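Inactive glucansucrase (Lactobacillus reuteri, PDB 5JBD) is an inactive glucansucrase of glycosyl hydrolase family 70, built around a TIM-barrel-type fold and holding a bound calcium ion. Local coordinates at residues 253-261 / 797-808; 705-713 / 747-755. All coordinates share one frame; numbering follows the deposited sequence.

In the fold
Both contacts are buried, but interaction 2 lies nearer the middle of the chain, its centre about 8 Å from the chain centre against about 23 Å for interaction 1, and along the chain it is nested within the loop that interaction 1 closes. Interaction 1 joins helix 249-263 to the turn between helices 794-800 and 805-811, through carboxylate and amide groups that hold turn backbone beside an aromatic and leucine patch. Interaction 2 packs a loop against the end of barrel strand 743-748 and strand 752-753, with methionines, a bridging water and a calcium ligand. They touch directly: Tyr713 OH hydrogen-bonds to Glu254 OE2, and Trp258 NE1 hydrogen-bonds to the carbonyl of Arg712.

Interaction 1: residues 253-261 / 797-808; sequences AENLNWEYF and QETYGGKYLAEL
Side-chain capture of a turn by a helix makes this buried contact: Asn257 and Glu254 of helix 249-263 grip the link between helices 794-800 and 805-811. CG of Asn257 stands opposite the backbone N (chi1 -164°), which carries the amide to the turn, where OD1 accepts from Tyr804 N in its carbonyl plane (2.8 Å) and ND2 donates to Tyr800 O (2.9 Å). Lys803 N reaches Tyr800 O from the other face of that carbonyl plane. Glu254 OE1 takes a weak bond from Gly802 N, while Gln797 NE2 meets OE2 from above the carboxylate plane (3.1 Å); the stronger partners lie outside, Tyr713 OH for OE2 and Ile833 O for NE2. The link consists of two overlapping beta turns, type II (800-803) then type I (802-805), with Gly802 at positive phi. Phe261 sets CE1 over the rim of one Tyr800 ring face (3.9 Å from CD1) and meets Tyr804 OH at its own ring edge. The Tyr260 ring meets Tyr804 CB at CD2 (3.6 Å) and Leu808 CD2 at CD1 (3.7 Å), both from the same side of its plane. Leu805 CD2 lies against Ala253 O and CB. Leu268 of helix 265-269 touches both Tyr260 and Tyr804.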
# COMPACT_ATOMS: atom_id res chain seq x y z
N ALA A 253 4.12 18.61 -10.53
CA ALA A 253 5.06 18.52 -11.64
C ALA A 253 5.99 17.31 -11.49
O ALA A 253 6.25 16.61 -12.46
CB ALA A 253 5.85 19.81 -11.79
N GLU A 254 6.48 17.06 -10.27
CA GLU A 254 7.32 15.87 -10.03
C GLU A 254 6.61 14.53 -10.33
O GLU A 254 7.25 13.59 -10.83
CB GLU A 254 7.93 15.90 -8.60
CG GLU A 254 8.65 14.63 -8.12
CD GLU A 254 9.79 14.14 -9.02
OE1 GLU A 254 10.29 14.91 -9.87
OE2 GLU A 254 10.18 12.96 -8.86
N ASN A 255 5.31 14.43 -10.05
CA ASN A 255 4.55 13.21 -10.41
C ASN A 255 4.55 12.97 -11.92
O ASN A 255 4.71 11.82 -12.38
CB ASN A 255 3.11 13.26 -9.88
CG ASN A 255 3.04 13.22 -8.37
OD1 ASN A 255 3.89 12.62 -7.70
ND2 ASN A 255 2.01 13.86 -7.83
N LEU A 256 4.40 14.06 -12.69
CA LEU A 256 4.45 14.00 -14.15
C LEU A 256 5.82 13.51 -14.62
O LEU A 256 5.88 12.64 -15.49
CB LEU A 256 4.12 15.36 -14.78
CG LEU A 256 2.70 15.86 -14.55
CD1 LEU A 256 2.54 17.28 -15.05
CD2 LEU A 256 1.70 14.95 -15.23
N ASN A 257 6.88 14.04 -14.01
CA ASN A 257 8.25 13.55 -14.23
C ASN A 257 8.37 12.05 -13.99
O ASN A 257 8.93 11.32 -14.81
CB ASN A 257 9.24 14.29 -13.31
CG ASN A 257 10.67 14.12 -13.75
OD1 ASN A 257 11.14 14.84 -14.63
ND2 ASN A 257 11.38 13.17 -13.14
N TRP A 258 7.84 11.61 -12.86
CA TRP A 258 7.90 10.20 -12.43
C TRP A 258 7.13 9.29 -13.38
O TRP A 258 7.60 8.21 -13.76
CB TRP A 258 7.33 10.08 -11.02
CG TRP A 258 7.61 8.79 -10.29
CD1 TRP A 258 8.64 7.92 -10.51
CD2 TRP A 258 6.89 8.28 -9.16
NE1 TRP A 258 8.58 6.89 -9.61
CE2 TRP A 258 7.52 7.09 -8.77
CE3 TRP A 258 5.76 8.70 -8.47
CZ2 TRP A 258 7.06 6.31 -7.71
CZ3 TRP A 258 5.31 7.94 -7.40
CH2 TRP A 258 5.96 6.76 -7.03
N GLU A 259 5.94 9.73 -13.77
CA GLU A 259 5.12 9.00 -14.75
C GLU A 259 5.82 8.87 -16.09
O GLU A 259 5.88 7.77 -16.66
CB GLU A 259 3.76 9.67 -14.90
CG GLU A 259 2.89 9.55 -13.64
CD GLU A 259 1.86 10.65 -13.48
OE1 GLU A 259 1.54 11.32 -14.49
OE2 GLU A 259 1.40 10.88 -12.34
N TYR A 260 6.43 9.97 -16.55
CA TYR A 260 7.17 9.96 -17.81
C TYR A 260 8.34 8.96 -17.74
O TYR A 260 8.59 8.23 -18.70
CB TYR A 260 7.66 11.38 -18.17
CG TYR A 260 8.46 11.43 -19.45
CD1 TYR A 260 7.83 11.42 -20.70
CD2 TYR A 260 9.85 11.42 -19.42
CE1 TYR A 260 8.57 11.42 -21.87
CE2 TYR A 260 10.60 11.43 -20.59
CZ TYR A 260 9.96 11.43 -21.80
OH TYR A 260 10.73 11.44 -22.94
N PHE A 261 9.03 8.93 -16.60
CA PHE A 261 10.14 8.00 -16.37
C PHE A 261 9.70 6.54 -16.48
O PHE A 261 10.28 5.75 -17.22
CB PHE A 261 10.74 8.27 -14.98
CG PHE A 261 11.81 7.31 -14.55
CD1 PHE A 261 13.12 7.44 -15.01
CD2 PHE A 261 11.54 6.31 -13.62
CE1 PHE A 261 14.12 6.58 -14.58
CE2 PHE A 261 12.54 5.45 -13.18
CZ PHE A 261 13.83 5.58 -13.67
N GLN A 797 16.37 9.94 -6.53
CA GLN A 797 15.73 11.25 -6.52
C GLN A 797 16.71 12.37 -6.92
O GLN A 797 16.32 13.32 -7.61
CB GLN A 797 15.12 11.55 -5.14
CG GLN A 797 14.11 12.69 -5.17
CD GLN A 797 12.82 12.33 -5.92
OE1 GLN A 797 12.32 11.21 -5.81
NE2 GLN A 797 12.27 13.29 -6.65
N GLU A 798 17.97 12.25 -6.49
CA GLU A 798 18.99 13.25 -6.84
C GLU A 798 19.21 13.28 -8.34
O GLU A 798 19.20 14.34 -8.92
CB GLU A 798 20.34 12.97 -6.15
CG GLU A 798 20.34 13.18 -4.64
CD GLU A 798 20.40 14.63 -4.20
OE1 GLU A 798 20.48 15.55 -5.06
OE2 GLU A 798 20.35 14.85 -2.96
N THR A 799 19.38 12.12 -8.95
CA THR A 799 19.67 12.04 -10.38
C THR A 799 18.45 12.32 -11.27
O THR A 799 18.56 13.06 -12.24
CB THR A 799 20.28 10.66 -10.74
OG1 THR A 799 21.49 10.48 -10.00
CG2 THR A 799 20.60 10.56 -12.23
N TYR A 800 17.31 11.73 -10.94
CA TYR A 800 16.15 11.71 -11.84
C TYR A 800 15.03 12.70 -11.50
O TYR A 800 14.18 12.98 -12.35
CB TYR A 800 15.60 10.29 -11.93
CG TYR A 800 16.62 9.34 -12.50
CD1 TYR A 800 16.84 9.29 -13.86
CD2 TYR A 800 17.40 8.52 -11.68
CE1 TYR A 800 17.79 8.43 -14.40
CE2 TYR A 800 18.37 7.66 -12.21
CZ TYR A 800 18.56 7.63 -13.57
OH TYR A 800 19.49 6.80 -14.13
N GLY A 801 15.04 13.21 -10.28
CA GLY A 801 13.99 14.10 -9.82
C GLY A 801 13.96 15.35 -10.66
O GLY A 801 14.96 16.08 -10.75
N GLY A 802 12.83 15.58 -11.34
CA GLY A 802 12.69 16.73 -12.21
C GLY A 802 13.50 16.72 -13.50
O GLY A 802 13.44 17.69 -14.26
N LYS A 803 14.22 15.64 -13.78
CA LYS A 803 15.16 15.60 -14.90
C LYS A 803 14.50 15.85 -16.28
O LYS A 803 15.09 16.47 -17.15
CB LYS A 803 15.91 14.27 -14.91
CG LYS A 803 16.95 14.12 -16.01
CD LYS A 803 17.64 12.77 -15.90
CE LYS A 803 18.66 12.59 -16.98
NZ LYS A 803 19.37 11.29 -16.92
N TYR A 804 13.27 15.35 -16.44
CA TYR A 804 12.53 15.42 -17.70
C TYR A 804 11.55 16.61 -17.82
O TYR A 804 10.85 16.73 -18.83
CB TYR A 804 11.78 14.08 -17.88
CG TYR A 804 12.70 12.90 -17.58
CD1 TYR A 804 13.77 12.64 -18.41
CD2 TYR A 804 12.53 12.11 -16.45
CE1 TYR A 804 14.64 11.60 -18.14
CE2 TYR A 804 13.41 11.06 -16.17
CZ TYR A 804 14.45 10.82 -17.03
OH TYR A 804 15.31 9.79 -16.77
N LEU A 805 11.52 17.48 -16.81
CA LEU A 805 10.56 18.60 -16.82
C LEU A 805 10.74 19.58 -17.99
O LEU A 805 9.74 20.02 -18.57
CB LEU A 805 10.58 19.34 -15.47
CG LEU A 805 9.97 18.52 -14.31
CD1 LEU A 805 10.18 19.26 -12.99
CD2 LEU A 805 8.49 18.24 -14.53
N ALA A 806 11.99 19.93 -18.32
CA ALA A 806 12.25 20.87 -19.40
C ALA A 806 11.80 20.31 -20.75
O ALA A 806 11.19 21.01 -21.54
CB ALA A 806 13.72 21.26 -19.45
N GLU A 807 12.06 19.02 -20.98
CA GLU A 807 11.62 18.37 -22.21
C GLU A 807 10.08 18.18 -22.27
O GLU A 807 9.47 18.36 -23.33
CB GLU A 807 12.43 17.09 -22.48
CG GLU A 807 13.74 17.32 -23.22
CD GLU A 807 13.58 17.83 -24.63
OE1 GLU A 807 12.52 17.68 -25.27
OE2 GLU A 807 14.56 18.39 -25.13
N LEU A 808 9.46 17.89 -21.12
CA LEU A 808 8.00 17.83 -21.03
C LEU A 808 7.37 19.19 -21.32
O LEU A 808 6.36 19.27 -22.02
CB LEU A 808 7.54 17.32 -19.66
CG LEU A 808 7.75 15.82 -19.41
CD1 LEU A 808 7.55 15.49 -17.94
CD2 LEU A 808 6.83 14.97 -20.28

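Interaction 2: residues 705-713 / 747-755; sequences EGYSMTDRY and DIVMNQMIG. With CA (calcium ion), chain C.
Tyr707 and Asp747 form a short polar link, OH donating to OD2 at 2.5 Å on the syn side but tilted 34° out of the plane of a carboxylate turned 81° from the ring. The same ring brings CD1 edge-on to Val749 CG2. From the Tyr707 backbone, O accepts from Gln752 NE2 (3.1 Å), which comes from above the carbonyl plane. Farther along, Ile754 N donates to Met709 O (3.3 Å), and the Ile754 side chain lays CD1 against Ser708 OG. Met709 starts away from the other segment, but the bend at chi2 sets SD beside Met753 CG, and the further bend at chi3 brings CE to Val749 CG1 (3.5 Å). Arg712, extended from CG to NE, crosses Met753 at about a right angle, with NE 3.8 Å from its SD. A water in the guanidinium plane accepts from Arg712 NH2 and donates to Val749 O and Gln752 O, joining the loop to both sides of the bend between the strands. In the second shell, Arg281 forms a salt bridge with Asp747 OD1. Gln752 OE1 receives a nearly straight bond from Asn751 ND2 (170°), an orientation consistent with presenting Asn751 OD1 to the calcium ion at 2.3 Å. Glu237, Asp243 and Asn287 also bind this calcium. Strand 743-748 belongs to the parallel barrel sheet and 752-753 edges the antiparallel one beside 242-244; helices 249-263 and 291-304 pack against Ile748 and Met750 at the corner between them.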
# COMPACT_ATOMS: atom_id res chain seq x y z
N GLU A 705 7.73 -5.17 0.10
CA GLU A 705 6.96 -5.34 -1.15
C GLU A 705 7.08 -4.18 -2.12
O GLU A 705 6.76 -4.35 -3.30
CB GLU A 705 5.46 -5.59 -0.86
CG GLU A 705 4.60 -4.36 -0.55
CD GLU A 705 5.01 -3.60 0.70
OE1 GLU A 705 5.58 -4.21 1.63
OE2 GLU A 705 4.81 -2.38 0.76
N GLY A 706 7.48 -3.00 -1.63
CA GLY A 706 7.66 -1.83 -2.48
C GLY A 706 6.74 -0.63 -2.27
O GLY A 706 7.04 0.44 -2.79
N TYR A 707 5.64 -0.78 -1.52
CA TYR A 707 4.82 0.38 -1.15
C TYR A 707 5.48 1.25 -0.08
O TYR A 707 5.25 2.47 -0.03
CB TYR A 707 3.41 -0.02 -0.66
CG TYR A 707 2.53 -0.72 -1.68
CD1 TYR A 707 2.07 -0.04 -2.81
CD2 TYR A 707 2.11 -2.03 -1.48
CE1 TYR A 707 1.24 -0.68 -3.74
CE2 TYR A 707 1.27 -2.66 -2.40
CZ TYR A 707 0.84 -1.98 -3.53
OH TYR A 707 -0.01 -2.59 -4.45
N SER A 708 6.28 0.63 0.78
CA SER A 708 7.12 1.36 1.74
C SER A 708 8.49 1.50 1.09
O SER A 708 9.31 0.57 1.18
CB SER A 708 7.23 0.60 3.06
OG SER A 708 5.98 0.61 3.73
N MET A 709 8.71 2.64 0.42
CA MET A 709 9.90 2.82 -0.41
C MET A 709 10.70 4.05 0.00
O MET A 709 10.14 5.04 0.47
CB MET A 709 9.55 2.84 -1.92
CG MET A 709 9.16 4.19 -2.54
SD MET A 709 7.78 4.96 -1.69
CE MET A 709 6.43 4.24 -2.63
N THR A 710 12.02 3.95 -0.17
CA THR A 710 12.97 5.01 0.13
C THR A 710 13.47 5.72 -1.12
O THR A 710 14.10 6.77 -1.00
CB THR A 710 14.20 4.42 0.87
OG1 THR A 710 14.81 3.39 0.08
CG2 THR A 710 13.77 3.82 2.21
N ASP A 711 13.25 5.13 -2.31
CA ASP A 711 13.75 5.69 -3.57
C ASP A 711 12.79 5.34 -4.72
O ASP A 711 12.68 4.17 -5.09
CB ASP A 711 15.18 5.18 -3.86
CG ASP A 711 15.88 5.94 -4.98
OD1 ASP A 711 15.22 6.39 -5.95
OD2 ASP A 711 17.13 6.09 -4.91
N ARG A 712 12.12 6.35 -5.26
CA ARG A 712 11.09 6.19 -6.30
C ARG A 712 11.65 5.90 -7.69
O ARG A 712 10.91 5.47 -8.58
CB ARG A 712 10.25 7.46 -6.41
CG ARG A 712 9.29 7.71 -5.26
CD ARG A 712 8.52 8.99 -5.56
NE ARG A 712 7.37 9.21 -4.70
CZ ARG A 712 6.47 10.18 -4.89
NH1 ARG A 712 6.59 11.05 -5.89
NH2 ARG A 712 5.44 10.29 -4.05
N TYR A 713 12.95 6.12 -7.89
CA TYR A 713 13.58 5.93 -9.19
C TYR A 713 14.53 4.75 -9.28
O TYR A 713 14.82 4.30 -10.39
CB TYR A 713 14.30 7.21 -9.62
CG TYR A 713 13.34 8.34 -9.91
CD1 TYR A 713 12.92 9.20 -8.90
CD2 TYR A 713 12.83 8.53 -11.19
CE1 TYR A 713 12.03 10.23 -9.17
CE2 TYR A 713 11.94 9.56 -11.46
CZ TYR A 713 11.55 10.41 -10.45
OH TYR A 713 10.66 11.43 -10.75
N ASP A 747 2.49 -0.37 -10.66
CA ASP A 747 1.85 0.14 -9.47
C ASP A 747 2.56 1.42 -9.08
O ASP A 747 3.69 1.37 -8.60
CB ASP A 747 1.98 -0.91 -8.35
CG ASP A 747 0.88 -0.85 -7.33
OD1 ASP A 747 0.44 0.27 -7.00
OD2 ASP A 747 0.44 -1.95 -6.85
N ILE A 748 1.91 2.56 -9.30
CA ILE A 748 2.51 3.88 -9.01
C ILE A 748 1.94 4.35 -7.68
O ILE A 748 0.73 4.24 -7.45
CB ILE A 748 2.33 4.91 -10.17
CG1 ILE A 748 3.13 6.19 -9.88
CG2 ILE A 748 0.85 5.24 -10.44
CD1 ILE A 748 3.16 7.17 -11.03
N VAL A 749 2.82 4.88 -6.82
CA VAL A 749 2.51 5.07 -5.40
C VAL A 749 2.80 6.51 -4.99
O VAL A 749 3.88 6.81 -4.48
CB VAL A 749 3.33 4.10 -4.52
CG1 VAL A 749 2.94 4.22 -3.05
CG2 VAL A 749 3.14 2.67 -5.01
N MET A 750 1.81 7.39 -5.20
CA MET A 750 1.95 8.82 -4.88
C MET A 750 1.57 9.20 -3.45
O MET A 750 1.84 10.33 -3.04
CB MET A 750 1.13 9.69 -5.86
CG MET A 750 1.71 9.72 -7.27
SD MET A 750 0.72 10.63 -8.49
CE MET A 750 -0.46 9.35 -8.98
N ASN A 751 0.99 8.29 -2.67
CA ASN A 751 0.43 8.70 -1.39
C ASN A 751 1.49 8.96 -0.33
O ASN A 751 1.39 9.95 0.38
CB ASN A 751 -0.57 7.72 -0.84
CG ASN A 751 -1.16 8.19 0.49
OD1 ASN A 751 -1.88 9.20 0.56
ND2 ASN A 751 -0.82 7.48 1.56
N GLN A 752 2.43 8.02 -0.19
CA GLN A 752 3.43 8.08 0.89
C GLN A 752 4.80 7.54 0.50
O GLN A 752 4.93 6.73 -0.41
CB GLN A 752 2.95 7.32 2.13
CG GLN A 752 3.16 5.80 2.10
CD GLN A 752 2.17 5.06 1.20
OE1 GLN A 752 1.01 5.42 1.12
NE2 GLN A 752 2.64 4.00 0.54
N MET A 753 5.80 8.01 1.25
CA MET A 753 7.13 7.38 1.30
C MET A 753 7.39 6.99 2.75
O MET A 753 6.82 7.58 3.68
CB MET A 753 8.19 8.35 0.77
CG MET A 753 7.97 8.73 -0.70
SD MET A 753 9.33 9.67 -1.44
CE MET A 753 10.59 8.41 -1.51
N ILE A 754 8.21 5.96 2.95
CA ILE A 754 8.52 5.45 4.29
C ILE A 754 9.98 5.00 4.32
O ILE A 754 10.44 4.32 3.41
CB ILE A 754 7.61 4.26 4.72
CG1 ILE A 754 6.13 4.58 4.46
CG2 ILE A 754 7.79 3.94 6.21
CD1 ILE A 754 5.12 3.49 4.82
N GLY A 755 10.66 5.39 5.39
CA GLY A 755 12.03 4.94 5.68
C GLY A 755 13.09 5.99 5.41
O GLY A 755 14.24 5.63 5.18
CA CA C . -2.52 11.28 1.21
O HOH W 1 5.62 7.90 -2.68
O HOH W 2 -0.72 11.84 -0.30